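PDB 6JPK: aspartate aminotransferase, cytoplasmic from Schizosaccharomyces pombe 972h-, which catalyses the reversible transfer of an amino group from L-aspartate to 2-oxoglutarate, giving oxaloacetate and L-glutamate, as a pyridoxal-phosphate-dependent homodimer. Local coordinates for residues Tyr4-Ala7 / Asn8-Glu11; Glu200-Leu203 / Ser204-Glu207. The protein carries 1 engineered substitution. All coordinates share one frame; numbering follows the deposited sequence.

Interaction 1 (Tyr4-Ala7 / Asn8-Glu11); sequences YGFA and NIEE
Ile9 lies alongside Phe6, both side chains pointing the same way, and its CD1 comes within 4.0 Å of Phe6 CD1, at an oblique approach to the ring. With CG1 set beside the backbone N (chi1 -66°) and CD1 extended beyond it, the longer branch of Ile9 also runs past the Phe6 carbonyl, CG1 lying 3.4 Å from Phe6 O. That oxygen accepts the backbone N-H of Ile9 as well, with Ile9 N to Phe6 O at 3.3 Å. One residue earlier the same three-residue step recurs: Asn8 N donates to Gly5 O at 3.1 Å. Two successive bonds from residue i+3 back to residue i are the evidence for a short 3-10 turn. The Asn8 amide hangs beside it without bonding to it, since ND2, although 3.5 Å from Gly5 O, meets that oxygen at a poor angle. Gly5 enters the turn with a positive phi (87°), at which a CB would be jammed against the carbonyl O of Tyr4. That same oxygen, Tyr4 O, sits 4.0 Å above one face of the Phe6 ring, toward its rim. Beyond this shell lies the second subunit, whose Phe118 meets the Phe6 ring and packs on Ile9. Ala7 O accepts a hydrogen bond from Lys279 NZ, and Glu10 O one from Gln283 NE2, both of that subunit. An alanine in place of Ile9 would take away the branch that lies along Phe6 and is likely to open a gap beside the Phe6 ring, leaving Phe118 of the second subunit with less to pack on. An N-terminal segment that reaches across to the partner subunit, here with a short 3-10 turn, is a known feature of aspartate aminotransferase dimers.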
# COMPACT_ATOMS: atom_id res chain seq x y z
N TYR A 4 -16.54 23.10 -5.06
CA TYR A 4 -16.88 21.83 -5.69
C TYR A 4 -17.79 21.00 -4.78
O TYR A 4 -17.92 19.78 -4.98
CB TYR A 4 -15.60 21.06 -6.05
CG TYR A 4 -14.67 21.89 -6.91
CD1 TYR A 4 -14.88 22.00 -8.28
CD2 TYR A 4 -13.59 22.58 -6.35
CE1 TYR A 4 -14.04 22.78 -9.08
CE2 TYR A 4 -12.74 23.35 -7.14
CZ TYR A 4 -12.98 23.45 -8.50
OH TYR A 4 -12.15 24.21 -9.29
N GLY A 5 -18.41 21.62 -3.79
CA GLY A 5 -19.40 20.96 -2.96
C GLY A 5 -18.87 20.20 -1.77
O GLY A 5 -19.67 19.56 -1.06
N PHE A 6 -17.56 20.26 -1.50
CA PHE A 6 -16.98 19.39 -0.48
C PHE A 6 -17.32 19.84 0.94
O PHE A 6 -17.19 19.04 1.87
CB PHE A 6 -15.46 19.29 -0.66
CG PHE A 6 -15.04 18.62 -1.95
CD1 PHE A 6 -15.73 17.51 -2.42
CD2 PHE A 6 -13.99 19.11 -2.69
CE1 PHE A 6 -15.37 16.90 -3.61
CE2 PHE A 6 -13.61 18.50 -3.90
CZ PHE A 6 -14.31 17.39 -4.35
N ALA A 7 -17.75 21.09 1.13
CA ALA A 7 -18.21 21.52 2.44
C ALA A 7 -19.54 20.88 2.83
O ALA A 7 -19.89 20.93 4.01
CB ALA A 7 -18.34 23.05 2.48
N ASN A 8 -20.26 20.28 1.89
CA ASN A 8 -21.50 19.56 2.19
C ASN A 8 -21.26 18.18 2.77
O ASN A 8 -22.20 17.57 3.29
CB ASN A 8 -22.36 19.42 0.93
CG ASN A 8 -22.72 20.75 0.31
OD1 ASN A 8 -22.81 21.76 0.99
ND2 ASN A 8 -22.93 20.75 -1.01
N ILE A 9 -20.03 17.66 2.68
CA ILE A 9 -19.71 16.36 3.25
C ILE A 9 -19.97 16.37 4.76
O ILE A 9 -19.73 17.37 5.45
CB ILE A 9 -18.25 16.02 2.94
CG1 ILE A 9 -18.06 15.83 1.43
CG2 ILE A 9 -17.79 14.79 3.72
CD1 ILE A 9 -16.62 15.60 1.02
N GLU A 10 -20.48 15.25 5.28
CA GLU A 10 -20.57 15.04 6.71
C GLU A 10 -19.25 14.47 7.23
O GLU A 10 -18.74 13.48 6.68
CB GLU A 10 -21.72 14.10 7.05
N GLU A 11 -18.69 15.09 8.26
CA GLU A 11 -17.45 14.58 8.84
C GLU A 11 -17.69 13.24 9.52
O GLU A 11 -18.66 13.08 10.27
CB GLU A 11 -16.87 15.58 9.84
CG GLU A 11 -15.59 15.09 10.51
CD GLU A 11 -14.80 16.21 11.17
OE1 GLU A 11 -15.23 17.38 11.08
OE2 GLU A 11 -13.75 15.92 11.79

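Interaction 2 (Glu200-Leu203 / Ser204-Glu207)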
# COMPACT_ATOMS: atom_id res chain seq x y z
N GLU A 200 -11.32 -31.24 16.17
CA GLU A 200 -12.57 -31.96 15.94
C GLU A 200 -13.66 -31.03 15.39
O GLU A 200 -14.38 -31.39 14.45
CB GLU A 200 -13.03 -32.62 17.25
CG GLU A 200 -14.38 -33.30 17.18
CD GLU A 200 -14.92 -33.68 18.56
OE1 GLU A 200 -14.27 -34.50 19.25
OE2 GLU A 200 -15.98 -33.14 18.96
N GLN A 201 -13.83 -29.85 15.99
CA GLN A 201 -14.83 -28.91 15.48
C GLN A 201 -14.49 -28.44 14.07
O GLN A 201 -15.38 -28.29 13.22
CB GLN A 201 -14.97 -27.73 16.43
CG GLN A 201 -15.62 -28.08 17.77
CD GLN A 201 -15.53 -26.96 18.77
OE1 GLN A 201 -14.59 -26.16 18.75
NE2 GLN A 201 -16.52 -26.87 19.66
N TRP A 202 -13.20 -28.20 13.81
CA TRP A 202 -12.76 -27.78 12.47
C TRP A 202 -13.15 -28.80 11.41
O TRP A 202 -13.58 -28.44 10.31
CB TRP A 202 -11.25 -27.59 12.44
CG TRP A 202 -10.74 -26.21 12.76
CD1 TRP A 202 -9.84 -25.87 13.72
CD2 TRP A 202 -11.07 -25.00 12.06
NE1 TRP A 202 -9.59 -24.52 13.68
CE2 TRP A 202 -10.33 -23.96 12.67
CE3 TRP A 202 -11.91 -24.70 10.99
CZ2 TRP A 202 -10.43 -22.64 12.25
CZ3 TRP A 202 -11.99 -23.39 10.56
CH2 TRP A 202 -11.26 -22.37 11.20
N LEU A 203 -12.94 -30.09 11.70
CA LEU A 203 -13.24 -31.12 10.71
C LEU A 203 -14.72 -31.11 10.36
O LEU A 203 -15.09 -31.25 9.19
CB LEU A 203 -12.82 -32.49 11.24
CG LEU A 203 -11.33 -32.71 11.49
CD1 LEU A 203 -11.10 -34.12 12.05
CD2 LEU A 203 -10.53 -32.50 10.20
N SER A 204 -15.58 -30.95 11.36
CA SER A 204 -17.01 -30.83 11.10
C SER A 204 -17.34 -29.54 10.35
O SER A 204 -18.22 -29.53 9.48
CB SER A 204 -17.77 -30.92 12.43
OG SER A 204 -19.11 -30.51 12.29
N ILE A 205 -16.65 -28.44 10.67
CA ILE A 205 -16.84 -27.20 9.92
C ILE A 205 -16.47 -27.39 8.45
O ILE A 205 -17.20 -26.97 7.54
CB ILE A 205 -16.03 -26.06 10.57
CG1 ILE A 205 -16.67 -25.62 11.88
CG2 ILE A 205 -15.92 -24.86 9.62
CD1 ILE A 205 -15.74 -24.75 12.73
N PHE A 206 -15.32 -28.03 8.19
CA PHE A 206 -14.90 -28.26 6.81
C PHE A 206 -15.90 -29.13 6.06
O PHE A 206 -16.23 -28.86 4.90
CB PHE A 206 -13.51 -28.91 6.77
CG PHE A 206 -12.40 -28.01 7.24
CD1 PHE A 206 -12.51 -26.63 7.12
CD2 PHE A 206 -11.26 -28.55 7.82
CE1 PHE A 206 -11.49 -25.80 7.55
CE2 PHE A 206 -10.23 -27.72 8.26
CZ PHE A 206 -10.34 -26.35 8.12
N GLU A 207 -16.41 -30.17 6.72
CA GLU A 207 -17.38 -31.06 6.08
C GLU A 207 -18.61 -30.29 5.60
O GLU A 207 -19.09 -30.49 4.47
CB GLU A 207 -17.79 -32.17 7.05
CG GLU A 207 -18.83 -33.13 6.47
CD GLU A 207 -20.06 -33.31 7.36
OE1 GLU A 207 -19.88 -33.43 8.60
OE2 GLU A 207 -21.20 -33.31 6.83
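Phe206 CG stands beside its own backbone N (chi1 -68°), while Trp202 has turned about its CA-CB bond to chi1 -91°, past the usual staggered position, and together these torsions bring the two rings into contact one helical turn apart. They belong to helix 199-211, the connection between strands 182-186 and 215-220 in a beta-alpha-beta unit of the large mixed sheet. The ring planes differ by only 25°, and the phenyl centroid lies 5.3 Å from that of the indole six-membered ring. The pair is therefore near parallel but slid apart, with little overlap, and its closest approach is Trp202 CE3 to Phe206 CE1, at 3.6 Å. Ile205 CD1 adds a looser touch on Trp202 CE3, at 4.2 Å. Outside the segments, the Phe206 ring meets Phe240 edge-to-face and Trp202 packs on Ala236 of helix 235-241; Ser204 packs against helix 167-176, its OG hydrogen-bonded to Tyr167 OH. Helical bonds fix the spacing, among them Ile205 N to Gln201 O at 2.9 Å and Phe206 N to Trp202 O at 2.8 Å. Besides taking that N-H, Trp202 O sits 3.2 Å above one face of the Phe206 ring, offset toward its rim.

Overall arrangement
Interaction 1 and interaction 2 are separate within the chain: their centres are 49 Å apart and their nearest atoms about 36 Å, with no touch. They also differ in position. The centre of interaction 1 lies about 35 Å from the chain centre, and its residues reach out to the second subunit; the centre of interaction 2 lies about 21 Å from it. Across the dimer they are related indirectly: Tyr4 OH hydrogen-bonds to His214 O of the second subunit, in the short link after that subunit's helix 199-211, though the 200-207 segments themselves touch no other chain. Both contacts lie away from the aspartate-binding residues and cofactor lysine inferred by similarity.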